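Local coordinates for ferric-siderophore receptor protein (Streptomyces coelicolor, PDB 2X4L), which probably binds ferric siderophores outside the cell membrane and hands them to a transporter for iron uptake, as solute-binding proteins of its family do, at residues 112-117 and 123-128; 49-54 and 297-302; 141-146 and 160-165; 101-106 and 130-135; 105-110 and 137-142. All coordinates share one frame; numbering follows the deposited sequence.

Contact 1 of 5, residues 112-117 and 123-128; sequences EVLITT and GTLWSV
Thr116 OG1 gives its proton to Trp126 O at 2.8 Å, tilted 19° from the carbonyl plane, and one residue further along Trp126 N donates to Thr117 O at 2.9 Å in a fairly straight bond (161° at the hydrogen). Both polar groups of the Trp126 backbone are therefore gripped by two consecutive residues of strand 113-118. With OG1 anti to the backbone N (chi1 -169°), Thr116 turns its hydroxyl to the carbonyl and leaves CG2 to rest on Leu125 CB at 3.6 Å. Threonine suits the place because one branch bonds while the other packs. Replacing Thr116 with a valine would probably leave Trp126 O without this donor and let the turn shift on the strand. Thr117 and Trp126 run alongside one another, Thr117 OG1 3.4 Å from Trp126 CD1; the indole NE1 bonds to Glu299, and the edge-to-face ring of Phe51 adds to its setting. Farther back Leu114 CD2 meets Val128 CG2 at 4.3 Å and Leu125 CD1 at much the same distance. A type II turn, closed by Val128 N to Leu125 O, sets Leu125 and Val128, at its two ends, against Leu114 of the strand. The arrangement is a loop folded back over the C-terminal end of a parallel strand, the end at which open alpha/beta sheets commonly place their binding sites.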
# COMPACT_ATOMS: atom_id res chain seq x y z
N GLU A 112 -9.81 -1.25 21.92
CA GLU A 112 -8.98 -0.32 22.73
C GLU A 112 -8.28 0.73 21.86
O GLU A 112 -7.95 1.81 22.31
CB GLU A 112 -8.00 -1.07 23.64
CG GLU A 112 -8.75 -1.74 24.82
CD GLU A 112 -7.98 -2.81 25.47
OE1 GLU A 112 -7.19 -3.54 24.88
OE2 GLU A 112 -8.29 -3.00 26.67
N VAL A 113 -8.04 0.42 20.60
CA VAL A 113 -7.48 1.41 19.65
C VAL A 113 -7.82 0.89 18.27
O VAL A 113 -7.85 -0.31 18.00
CB VAL A 113 -5.89 1.57 19.87
CG1 VAL A 113 -5.14 0.26 19.47
CG2 VAL A 113 -5.35 2.81 19.13
N LEU A 114 -8.08 1.83 17.39
CA LEU A 114 -8.24 1.59 15.92
C LEU A 114 -7.04 2.21 15.21
O LEU A 114 -6.61 3.34 15.49
CB LEU A 114 -9.54 2.28 15.47
CG LEU A 114 -9.82 2.08 13.99
CD1 LEU A 114 -11.33 1.93 13.71
CD2 LEU A 114 -9.26 3.25 13.15
N ILE A 115 -6.48 1.46 14.27
CA ILE A 115 -5.22 1.91 13.60
C ILE A 115 -5.44 1.81 12.08
O ILE A 115 -5.83 0.72 11.59
CB ILE A 115 -4.02 1.03 14.03
CG1 ILE A 115 -3.99 0.86 15.57
CG2 ILE A 115 -2.68 1.64 13.43
CD1 ILE A 115 -2.71 0.06 16.02
N THR A 116 -5.16 2.86 11.36
CA THR A 116 -5.23 2.82 9.91
C THR A 116 -4.26 3.79 9.30
O THR A 116 -3.48 4.46 10.05
CB THR A 116 -6.70 3.08 9.49
OG1 THR A 116 -6.83 2.79 8.07
CG2 THR A 116 -7.20 4.54 9.77
N THR A 117 -4.25 3.87 7.99
CA THR A 117 -3.43 4.82 7.30
C THR A 117 -4.25 6.04 6.97
O THR A 117 -5.45 6.12 7.22
CB THR A 117 -2.92 4.14 6.00
OG1 THR A 117 -4.02 3.56 5.27
CG2 THR A 117 -1.83 3.12 6.31
N GLY A 123 -6.05 14.17 7.37
CA GLY A 123 -6.00 13.03 8.29
C GLY A 123 -7.21 12.11 8.22
O GLY A 123 -7.42 11.39 9.12
N THR A 124 -7.93 12.10 7.10
CA THR A 124 -9.06 11.18 6.94
C THR A 124 -8.63 9.72 7.25
O THR A 124 -7.59 9.25 6.73
CB THR A 124 -9.52 11.23 5.51
OG1 THR A 124 -9.94 12.56 5.19
CG2 THR A 124 -10.74 10.31 5.25
N LEU A 125 -9.38 9.04 8.12
CA LEU A 125 -9.00 7.64 8.47
C LEU A 125 -9.34 6.71 7.30
O LEU A 125 -10.52 6.53 6.96
CB LEU A 125 -9.71 7.18 9.75
CG LEU A 125 -9.34 8.01 11.01
CD1 LEU A 125 -10.08 7.43 12.22
CD2 LEU A 125 -7.83 8.03 11.20
N TRP A 126 -8.30 6.13 6.69
CA TRP A 126 -8.54 5.34 5.46
C TRP A 126 -9.41 4.13 5.74
O TRP A 126 -9.19 3.35 6.71
CB TRP A 126 -7.18 4.85 4.98
CG TRP A 126 -7.23 4.07 3.66
CD1 TRP A 126 -6.81 2.80 3.49
CD2 TRP A 126 -7.59 4.56 2.34
NE1 TRP A 126 -6.88 2.46 2.14
CE2 TRP A 126 -7.30 3.53 1.43
CE3 TRP A 126 -8.04 5.81 1.84
CZ2 TRP A 126 -7.51 3.66 0.07
CZ3 TRP A 126 -8.26 5.95 0.46
CH2 TRP A 126 -7.97 4.88 -0.41
N SER A 127 -10.45 4.02 4.94
CA SER A 127 -11.36 2.87 4.89
C SER A 127 -12.41 2.87 6.01
O SER A 127 -13.26 1.95 6.05
CB SER A 127 -10.56 1.52 4.89
OG SER A 127 -11.35 0.47 4.33
N VAL A 128 -12.39 3.85 6.91
CA VAL A 128 -13.43 3.94 7.95
C VAL A 128 -14.59 4.59 7.21
O VAL A 128 -14.44 5.66 6.62
CB VAL A 128 -12.96 4.79 9.15
CG1 VAL A 128 -14.11 4.96 10.13
CG2 VAL A 128 -11.85 4.07 9.88

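Contact 2 of 5, residues 49-54 and 297-302; sequences VAFTGV and SPEPIL
Phe51 and Glu299 meet where strand 48-51 of the parallel sheet gives way to helix 52-60, a strand-to-helix junction of an alpha/beta domain, and the loop after strand 293-296 comes up against it from 243 residues further on. Phe51 carries CG anti to its own amide nitrogen (chi1 175°), which sends the ring out toward that loop. Glu299 has CG anti to its carbonyl carbon (chi1 -67°) and then runs on extended, bringing the carboxylate to the far end of the ring. The two side chains cross at about a right angle, yet their flat groups are nearly parallel, with planes 19° apart. Glu299 OE1 lies 3.3 Å from CE2 of Phe51, in an approach that is oblique to the ring. A phenyl ring offers this oxygen only carbon and hydrogen, and the carboxylate finds its stronger partners elsewhere: OE1 accepts from Trp126 NE1 and OE2 forms a salt bridge with Arg268. These bonds probably fix the rotation of the group and favour its ionised form.

Glycine suits position 53, since a side chain on Gly53 would point toward the loop and be crowded by Phe51 CE2. Beside it the CG2 branch of Ile301 sits 3.6 Å from Gly53 O, a branched aliphatic residue being well placed in such buried surroundings. The same carbonyl oxygen of Gly53 takes a weak bond from a water at 2.8 Å, and that water in turn accepts from Leu302 N at 2.9 Å.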
# COMPACT_ATOMS: atom_id res chain seq x y z
N VAL A 49 -7.98 -2.94 16.69
CA VAL A 49 -8.65 -3.11 15.40
C VAL A 49 -7.93 -2.30 14.37
O VAL A 49 -7.55 -1.17 14.66
CB VAL A 49 -10.14 -2.70 15.53
CG1 VAL A 49 -10.85 -2.61 14.19
CG2 VAL A 49 -10.88 -3.66 16.51
N ALA A 50 -7.68 -2.87 13.22
CA ALA A 50 -6.90 -2.13 12.22
C ALA A 50 -7.40 -2.33 10.79
O ALA A 50 -7.94 -3.41 10.46
CB ALA A 50 -5.43 -2.61 12.31
N PHE A 51 -7.13 -1.38 9.92
CA PHE A 51 -7.31 -1.58 8.51
C PHE A 51 -6.49 -2.86 8.17
O PHE A 51 -5.39 -3.05 8.70
CB PHE A 51 -6.74 -0.36 7.77
CG PHE A 51 -6.78 -0.56 6.28
CD1 PHE A 51 -8.00 -0.59 5.63
CD2 PHE A 51 -5.60 -0.62 5.54
CE1 PHE A 51 -8.08 -0.81 4.26
CE2 PHE A 51 -5.67 -0.84 4.16
CZ PHE A 51 -6.92 -0.93 3.51
N THR A 52 -7.06 -3.67 7.26
CA THR A 52 -6.41 -4.95 6.99
C THR A 52 -4.91 -4.77 6.71
O THR A 52 -4.10 -5.55 7.21
CB THR A 52 -7.10 -5.62 5.84
OG1 THR A 52 -8.45 -5.81 6.28
CG2 THR A 52 -6.44 -7.00 5.56
N GLY A 53 -4.53 -3.80 5.86
CA GLY A 53 -3.09 -3.66 5.48
C GLY A 53 -2.24 -3.27 6.68
O GLY A 53 -1.02 -3.61 6.68
N VAL A 54 -2.79 -2.53 7.61
CA VAL A 54 -2.06 -2.18 8.85
C VAL A 54 -1.95 -3.40 9.77
O VAL A 54 -0.87 -3.76 10.29
CB VAL A 54 -2.75 -1.01 9.57
CG1 VAL A 54 -2.12 -0.79 10.98
CG2 VAL A 54 -2.58 0.25 8.70
N SER A 297 2.04 -2.32 -5.63
CA SER A 297 1.14 -2.25 -4.47
C SER A 297 0.96 -0.78 -4.08
O SER A 297 1.80 -0.21 -3.36
CB SER A 297 1.78 -3.04 -3.31
OG SER A 297 1.81 -4.40 -3.62
N PRO A 298 -0.12 -0.11 -4.58
CA PRO A 298 -0.26 1.31 -4.24
C PRO A 298 -0.56 1.51 -2.75
O PRO A 298 -0.45 2.60 -2.27
CB PRO A 298 -1.45 1.81 -5.10
CG PRO A 298 -1.51 0.73 -6.19
CD PRO A 298 -1.19 -0.58 -5.46
N GLU A 299 -0.94 0.43 -2.06
CA GLU A 299 -1.06 0.47 -0.56
C GLU A 299 -0.05 -0.53 -0.01
O GLU A 299 -0.41 -1.67 0.37
CB GLU A 299 -2.44 0.05 -0.12
CG GLU A 299 -3.49 1.11 -0.58
CD GLU A 299 -4.85 0.85 0.02
OE1 GLU A 299 -4.96 0.62 1.24
OE2 GLU A 299 -5.84 0.83 -0.77
N PRO A 300 1.24 -0.20 0.03
CA PRO A 300 2.21 -1.12 0.65
C PRO A 300 1.74 -1.47 2.04
O PRO A 300 1.14 -0.65 2.77
CB PRO A 300 3.51 -0.27 0.74
CG PRO A 300 3.34 0.68 -0.47
CD PRO A 300 1.87 1.07 -0.45
N ILE A 301 2.00 -2.73 2.42
CA ILE A 301 1.86 -3.16 3.81
C ILE A 301 3.14 -2.68 4.46
O ILE A 301 4.26 -3.02 4.07
CB ILE A 301 1.78 -4.69 3.87
CG1 ILE A 301 0.51 -5.21 3.16
CG2 ILE A 301 1.90 -5.14 5.31
CD1 ILE A 301 0.60 -6.75 2.84
N LEU A 302 2.96 -1.86 5.48
CA LEU A 302 4.06 -1.09 6.08
C LEU A 302 4.96 -1.90 7.08
O LEU A 302 5.18 -1.47 8.22
CB LEU A 302 3.50 0.18 6.66
CG LEU A 302 2.87 1.16 5.65
CD1 LEU A 302 2.09 2.24 6.39
CD2 LEU A 302 3.94 1.71 4.75
O HOH W 1 0.33 -1.19 6.46

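Contact 3 of 5, residues 141-146 and 160-165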
# COMPACT_ATOMS: atom_id res chain seq x y z
N PRO A 141 -10.05 5.28 20.75
CA PRO A 141 -9.22 6.26 20.10
C PRO A 141 -8.62 5.63 18.81
O PRO A 141 -8.52 4.38 18.65
CB PRO A 141 -8.06 6.54 21.13
CG PRO A 141 -8.06 5.31 21.89
CD PRO A 141 -9.41 4.76 21.98
N SER A 142 -8.15 6.51 17.95
CA SER A 142 -7.51 6.09 16.72
C SER A 142 -6.10 6.60 16.55
O SER A 142 -5.71 7.68 17.12
CB SER A 142 -8.34 6.55 15.49
OG SER A 142 -8.51 7.98 15.54
N VAL A 143 -5.37 5.87 15.71
CA VAL A 143 -3.98 6.19 15.36
C VAL A 143 -3.91 6.10 13.83
O VAL A 143 -4.35 5.08 13.24
CB VAL A 143 -3.01 5.13 15.99
CG1 VAL A 143 -1.64 5.25 15.34
CG2 VAL A 143 -2.87 5.29 17.51
N ALA A 144 -3.48 7.19 13.20
CA ALA A 144 -3.30 7.19 11.74
C ALA A 144 -1.78 7.29 11.41
O ALA A 144 -1.07 8.16 11.90
CB ALA A 144 -4.03 8.34 11.14
N ILE A 145 -1.36 6.49 10.47
CA ILE A 145 -0.05 6.52 9.89
C ILE A 145 -0.15 7.06 8.48
O ILE A 145 -0.91 6.58 7.66
CB ILE A 145 0.63 5.18 9.87
CG1 ILE A 145 0.73 4.58 11.32
CG2 ILE A 145 2.06 5.28 9.24
CD1 ILE A 145 1.59 5.47 12.28
N SER A 146 0.52 8.18 8.24
CA SER A 146 0.39 8.86 6.93
C SER A 146 1.21 8.23 5.82
O SER A 146 2.37 7.90 5.95
CB SER A 146 0.78 10.36 7.01
OG SER A 146 0.56 10.92 5.68
N TRP A 160 7.06 0.83 12.36
CA TRP A 160 7.98 0.13 13.24
C TRP A 160 7.94 0.67 14.66
O TRP A 160 7.85 -0.11 15.63
CB TRP A 160 9.34 0.27 12.61
CG TRP A 160 10.52 -0.08 13.40
CD1 TRP A 160 10.94 0.50 14.56
CD2 TRP A 160 11.53 -1.00 13.02
NE1 TRP A 160 12.07 -0.09 15.00
CE2 TRP A 160 12.49 -1.00 14.06
CE3 TRP A 160 11.68 -1.89 11.95
CZ2 TRP A 160 13.62 -1.82 14.05
CZ3 TRP A 160 12.81 -2.69 11.91
CH2 TRP A 160 13.78 -2.65 12.97
N GLU A 161 7.98 2.00 14.80
CA GLU A 161 7.88 2.59 16.15
C GLU A 161 6.56 2.17 16.82
O GLU A 161 6.56 1.89 18.05
CB GLU A 161 7.99 4.13 16.05
CG GLU A 161 9.37 4.52 15.55
CD GLU A 161 9.53 5.96 15.01
OE1 GLU A 161 8.55 6.75 15.03
OE2 GLU A 161 10.71 6.33 14.63
N LEU A 162 5.45 2.20 16.06
CA LEU A 162 4.16 1.84 16.64
C LEU A 162 4.18 0.39 17.07
O LEU A 162 3.81 0.06 18.21
CB LEU A 162 3.10 2.08 15.55
CG LEU A 162 1.66 1.62 15.92
CD1 LEU A 162 1.21 2.32 17.20
CD2 LEU A 162 0.71 1.98 14.79
N ALA A 163 4.67 -0.50 16.22
CA ALA A 163 4.70 -1.90 16.60
C ALA A 163 5.52 -2.19 17.88
O ALA A 163 5.07 -2.92 18.76
CB ALA A 163 5.23 -2.70 15.40
N GLU A 164 6.70 -1.57 17.99
CA GLU A 164 7.53 -1.69 19.21
C GLU A 164 6.78 -1.18 20.45
O GLU A 164 6.80 -1.85 21.52
CB GLU A 164 8.95 -1.09 19.06
CG GLU A 164 9.88 -1.58 20.23
CD GLU A 164 11.30 -0.95 20.21
OE1 GLU A 164 11.73 -0.64 19.11
OE2 GLU A 164 11.97 -0.71 21.28
N SER A 165 6.04 -0.08 20.31
CA SER A 165 5.29 0.45 21.47
C SER A 165 4.21 -0.53 21.92
O SER A 165 3.85 -0.60 23.08
CB SER A 165 4.63 1.76 21.07
OG SER A 165 3.41 1.63 20.33
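One methyl group carries the close part of this contact: Leu162 CD2 reaches across from helix 153-165 to Val143 CG1 at 4.1 Å and to Ile145 CG1 at 4.3 Å. The side chains of Val143 and Leu162 pass one another, touching through one methyl each. Leucine extends far enough to span a helix and strand whose nearest CA atoms, those of Ile145 and Leu162, are 9.2 Å apart, and its CG anti to the helical N (chi1 174°) aims the branch at the strand. Val143 and Ile145, two residues apart, face the same way, and beta-branched residues are well suited to an extended strand. This is helix-on-sheet packing in an alpha/beta domain, strand 142-146 being an outermost strand of the parallel sheet; Phe31 touches all three residues, and Ile115 of the adjoining strand also meets Leu162. The side of the helix that carries Glu161 and Glu164 is polar and more open: Glu164 is exposed, and Glu161 pairs with Arg158 within the helix. Close to the helix end Ser165 OG turns back to give a proton to Leu162 O, 2.7 Å away, using a lone pair of that oxygen, while Trp29 NE1 bonds to the same hydroxyl.

Contact 4 of 5, residues 101-106 and 130-135; sequences LNVEKY and EESKDK
Val103 and Lys135 mark the nearest approach of the two backbones, their CA atoms 7.2 Å apart, where the first turns of helices 103-108 and 133-139 come together. Val103 divides its work between two methyls. CG1, anti to the backbone N (chi1 177°), touches Lys135 CB at 4.2 Å, and CG2 lies 4.1 Å from Ser132 CB. Valine suits the spot because its two short branches can serve two neighbours from one CB. Lys135 runs roughly perpendicular to Val103: its CB is directed at the valine, but the extended chain beyond carries the ammonium away, so that the aliphatic root packs while the charge stays on the outer side.

Both helices are connections between parallel strands of an alpha/beta sheet, as in beta-alpha-beta units: helix 103-108 lies between strands 92-95 and 113-118, helix 133-139 between 113-118 and 142-146. Both begin here, and their starts differ. Asn102 is the N-cap of helix 103-108 and caps it in the classical way, OD1 accepting from Lys105 N at 2.9 Å in its own carbonyl plane, with an angle of 164° at the hydrogen. Ser132 occupies the N-cap position of helix 133-139 without making a capping bond. Its OG lies between the backbone N and the carbonyl carbon (chi1 60°), turned instead to a water at 2.7 Å. That water donates to Leu101 O at 2.9 Å and so joins the two helix starts through a polar bridge beside the apolar one. Val136 and Leu139 of helix 133-139 also touch Val103.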
# COMPACT_ATOMS: atom_id res chain seq x y z
N LEU A 101 -17.33 -1.15 7.61
CA LEU A 101 -16.92 -1.46 9.02
C LEU A 101 -18.17 -1.57 9.87
O LEU A 101 -18.88 -0.55 10.07
CB LEU A 101 -15.95 -0.39 9.57
CG LEU A 101 -15.15 -0.72 10.85
CD1 LEU A 101 -14.11 0.38 11.14
CD2 LEU A 101 -16.12 -0.89 12.09
N ASN A 102 -18.61 -2.78 10.24
CA ASN A 102 -19.86 -2.90 10.94
C ASN A 102 -19.70 -2.43 12.40
O ASN A 102 -18.87 -2.94 13.14
CB ASN A 102 -20.30 -4.35 10.92
CG ASN A 102 -21.66 -4.53 11.54
OD1 ASN A 102 -21.78 -4.51 12.76
ND2 ASN A 102 -22.69 -4.72 10.74
N VAL A 103 -20.45 -1.38 12.79
CA VAL A 103 -20.16 -0.76 14.13
C VAL A 103 -20.58 -1.63 15.27
O VAL A 103 -19.86 -1.65 16.29
CB VAL A 103 -20.89 0.62 14.22
CG1 VAL A 103 -20.69 1.25 15.58
CG2 VAL A 103 -20.41 1.55 13.09
N GLU A 104 -21.70 -2.37 15.11
CA GLU A 104 -22.14 -3.24 16.21
C GLU A 104 -21.11 -4.34 16.44
O GLU A 104 -20.80 -4.65 17.59
CB GLU A 104 -23.50 -3.87 15.91
CG GLU A 104 -24.67 -2.83 15.84
CD GLU A 104 -26.04 -3.48 15.39
OE1 GLU A 104 -26.24 -4.73 15.42
OE2 GLU A 104 -26.96 -2.70 15.00
N LYS A 105 -20.60 -4.94 15.36
CA LYS A 105 -19.63 -6.01 15.54
C LYS A 105 -18.33 -5.42 16.03
O LYS A 105 -17.58 -6.07 16.82
CB LYS A 105 -19.40 -6.70 14.19
CG LYS A 105 -18.59 -7.91 14.31
CD LYS A 105 -19.51 -8.95 15.12
CE LYS A 105 -19.11 -10.37 14.80
NZ LYS A 105 -18.52 -10.29 13.45
N TYR A 106 -17.96 -4.16 15.63
CA TYR A 106 -16.76 -3.53 16.17
C TYR A 106 -16.89 -3.39 17.73
O TYR A 106 -15.94 -3.69 18.41
CB TYR A 106 -16.66 -2.18 15.50
CG TYR A 106 -15.55 -1.27 15.95
CD1 TYR A 106 -14.25 -1.72 16.08
CD2 TYR A 106 -15.80 0.07 16.29
CE1 TYR A 106 -13.22 -0.85 16.48
CE2 TYR A 106 -14.80 0.93 16.67
CZ TYR A 106 -13.48 0.47 16.73
OH TYR A 106 -12.41 1.24 17.14
N GLU A 130 -17.29 6.77 5.76
CA GLU A 130 -17.61 8.12 6.03
C GLU A 130 -18.93 8.28 6.72
O GLU A 130 -19.02 9.11 7.60
CB GLU A 130 -17.68 8.86 4.68
CG GLU A 130 -17.81 10.35 4.90
CD GLU A 130 -16.44 10.90 5.34
OE1 GLU A 130 -15.38 10.18 5.17
OE2 GLU A 130 -16.45 12.03 5.86
N GLU A 131 -19.89 7.46 6.38
CA GLU A 131 -21.22 7.63 6.98
C GLU A 131 -21.31 7.19 8.43
O GLU A 131 -22.32 7.54 9.11
CB GLU A 131 -22.25 6.91 6.18
CG GLU A 131 -22.11 5.42 6.22
CD GLU A 131 -21.18 4.79 5.17
OE1 GLU A 131 -20.20 5.47 4.58
OE2 GLU A 131 -21.46 3.57 4.95
N SER A 132 -20.27 6.55 8.95
CA SER A 132 -20.36 6.07 10.34
C SER A 132 -19.11 6.35 11.15
O SER A 132 -18.94 5.83 12.25
CB SER A 132 -20.75 4.56 10.34
OG SER A 132 -19.79 3.84 9.67
N LYS A 133 -18.24 7.20 10.60
CA LYS A 133 -16.94 7.42 11.27
C LYS A 133 -17.11 7.99 12.67
O LYS A 133 -16.30 7.74 13.54
CB LYS A 133 -16.00 8.31 10.42
CG LYS A 133 -16.58 9.70 10.15
CD LYS A 133 -15.71 10.47 9.14
CE LYS A 133 -16.20 11.95 9.22
NZ LYS A 133 -15.73 12.80 8.10
N ASP A 134 -18.13 8.82 12.89
CA ASP A 134 -18.38 9.36 14.22
C ASP A 134 -18.78 8.30 15.21
O ASP A 134 -18.30 8.29 16.35
CB ASP A 134 -19.44 10.48 14.12
CG ASP A 134 -20.83 9.95 13.60
OD1 ASP A 134 -20.92 9.15 12.63
OD2 ASP A 134 -21.89 10.39 14.14
N LYS A 135 -19.59 7.36 14.75
CA LYS A 135 -19.98 6.23 15.64
C LYS A 135 -18.79 5.38 15.99
O LYS A 135 -18.63 4.99 17.15
CB LYS A 135 -21.07 5.37 14.95
CG LYS A 135 -22.31 6.08 14.55
CD LYS A 135 -23.21 5.13 13.79
CE LYS A 135 -24.57 5.83 13.53
NZ LYS A 135 -25.47 4.89 12.80
O HOH W 2 -20.75 1.41 9.17

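Contact 5 of 5, residues 105-110 and 137-142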
# COMPACT_ATOMS: atom_id res chain seq x y z
N LYS A 105 -20.60 -4.94 15.36
CA LYS A 105 -19.63 -6.01 15.54
C LYS A 105 -18.33 -5.42 16.03
O LYS A 105 -17.58 -6.07 16.82
CB LYS A 105 -19.40 -6.70 14.19
CG LYS A 105 -18.59 -7.91 14.31
CD LYS A 105 -19.51 -8.95 15.12
CE LYS A 105 -19.11 -10.37 14.80
NZ LYS A 105 -18.52 -10.29 13.45
N TYR A 106 -17.96 -4.16 15.63
CA TYR A 106 -16.76 -3.53 16.17
C TYR A 106 -16.89 -3.39 17.73
O TYR A 106 -15.94 -3.69 18.41
CB TYR A 106 -16.66 -2.18 15.50
CG TYR A 106 -15.55 -1.27 15.95
CD1 TYR A 106 -14.25 -1.72 16.08
CD2 TYR A 106 -15.80 0.07 16.29
CE1 TYR A 106 -13.22 -0.85 16.48
CE2 TYR A 106 -14.80 0.93 16.67
CZ TYR A 106 -13.48 0.47 16.73
OH TYR A 106 -12.41 1.24 17.14
N ALA A 107 -18.05 -2.88 18.18
CA ALA A 107 -18.24 -2.75 19.62
C ALA A 107 -18.06 -4.07 20.35
O ALA A 107 -17.52 -4.09 21.48
CB ALA A 107 -19.62 -2.24 19.90
N SER A 108 -18.53 -5.16 19.72
CA SER A 108 -18.45 -6.49 20.33
C SER A 108 -17.00 -6.94 20.60
O SER A 108 -16.78 -7.87 21.42
CB SER A 108 -19.24 -7.51 19.52
OG SER A 108 -18.42 -7.98 18.51
N LEU A 109 -16.00 -6.32 19.95
CA LEU A 109 -14.59 -6.67 20.16
C LEU A 109 -14.03 -5.95 21.33
O LEU A 109 -12.84 -6.16 21.61
CB LEU A 109 -13.72 -6.36 18.88
CG LEU A 109 -14.29 -7.06 17.61
CD1 LEU A 109 -13.37 -6.71 16.50
CD2 LEU A 109 -14.30 -8.59 17.73
N ALA A 110 -14.79 -5.09 22.04
CA ALA A 110 -14.23 -4.29 23.12
C ALA A 110 -12.95 -3.56 22.72
O ALA A 110 -11.88 -3.71 23.29
CB ALA A 110 -14.02 -5.21 24.36
N ALA A 137 -15.73 6.39 16.01
CA ALA A 137 -14.80 7.11 16.93
C ALA A 137 -15.16 7.13 18.40
O ALA A 137 -14.28 7.28 19.27
CB ALA A 137 -14.67 8.63 16.47
N LYS A 138 -16.45 6.93 18.70
CA LYS A 138 -16.90 6.91 20.08
C LYS A 138 -16.30 5.73 20.81
O LYS A 138 -16.14 5.85 22.04
CB LYS A 138 -18.41 6.86 20.24
CG LYS A 138 -19.23 8.02 19.62
CD LYS A 138 -18.72 9.34 20.10
CE LYS A 138 -19.78 10.39 19.81
NZ LYS A 138 -19.24 11.69 20.16
N LEU A 139 -16.08 4.61 20.11
CA LEU A 139 -15.76 3.36 20.79
C LEU A 139 -14.31 3.11 21.10
O LEU A 139 -14.00 2.32 21.99
CB LEU A 139 -16.28 2.20 19.95
CG LEU A 139 -17.80 2.14 20.00
CD1 LEU A 139 -18.38 1.46 18.78
CD2 LEU A 139 -18.25 1.42 21.32
N ALA A 140 -13.42 3.88 20.49
CA ALA A 140 -11.99 3.78 20.86
C ALA A 140 -11.20 4.87 20.19
O ALA A 140 -11.57 5.31 19.09
CB ALA A 140 -11.39 2.38 20.40
N PRO A 141 -10.05 5.28 20.75
CA PRO A 141 -9.22 6.26 20.10
C PRO A 141 -8.62 5.63 18.81
O PRO A 141 -8.52 4.38 18.65
CB PRO A 141 -8.06 6.54 21.13
CG PRO A 141 -8.06 5.31 21.89
CD PRO A 141 -9.41 4.76 21.98
N SER A 142 -8.15 6.51 17.95
CA SER A 142 -7.51 6.09 16.72
C SER A 142 -6.10 6.60 16.55
O SER A 142 -5.71 7.68 17.12
CB SER A 142 -8.34 6.55 15.49
OG SER A 142 -8.51 7.98 15.54
O HOH W 3 -12.67 4.00 16.94
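The Tyr106 ring and Leu139 point in opposite senses and overlap, with Leu139 CB and CD1 against the CE2-CD2 side of the ring. Leu139 CB approaches obliquely, 3.8 Å from Tyr106 CE2, and the CD1 methyl of Leu139 comes equally near Tyr106 CD2. CG of Leu139 stands anti to the carbonyl carbon (chi1 -71°), which puts Leu139 CD1 against both the ring and Ala107, with CD2 on Ala107 CB as well; Ala107 CB is 4.1 Å from Leu139 CD1. The small alanine lets the chains come within 6.7 Å at the CA atoms of Ala107 and Leu139. Here the ends of helices 103-108 and 133-139 pack together on one face of the parallel sheet, each helix linked in sequence to strands 113-118 and 142-146 respectively. The phenol reaches beyond the leucine to the sheet side, where its OH lies 3.6 Å from Ala140 CB. It donates to a water at 2.8 Å, and that water donates onward to Ala140 O at 2.7 Å, so a buried hydroxyl is satisfied through a single solvent molecule. A leucine in place of Tyr106 would probably leave that water without its donor and uncover the flank of Leu139. At the outer side Ser108 OG bonds back to Lys105 O within its helix.

Overall arrangement
Contact 2 lies deepest, its centre about 6 Å from the centre of the chain, and contact 3 is also buried; contacts 1, 4 and 5 are partly buried, the centres of the last two about 23 and 24 Å from that of the chain. Contacts 1, 2 and 3 all reach the five-stranded parallel sheet, through neighbouring strands 48-51, 113-118 and 142-146, whereas contacts 4 and 5 join the same two helices at successive levels. Chemistry follows place: direct hydrogen bonds span contact 1, contact 3 is wholly apolar across its segments, and contacts 2, 4 and 5 each combine packing with a bridging water. Tyr106 OH packs on Leu114 CB, joining contacts 4 and 5 to contact 1.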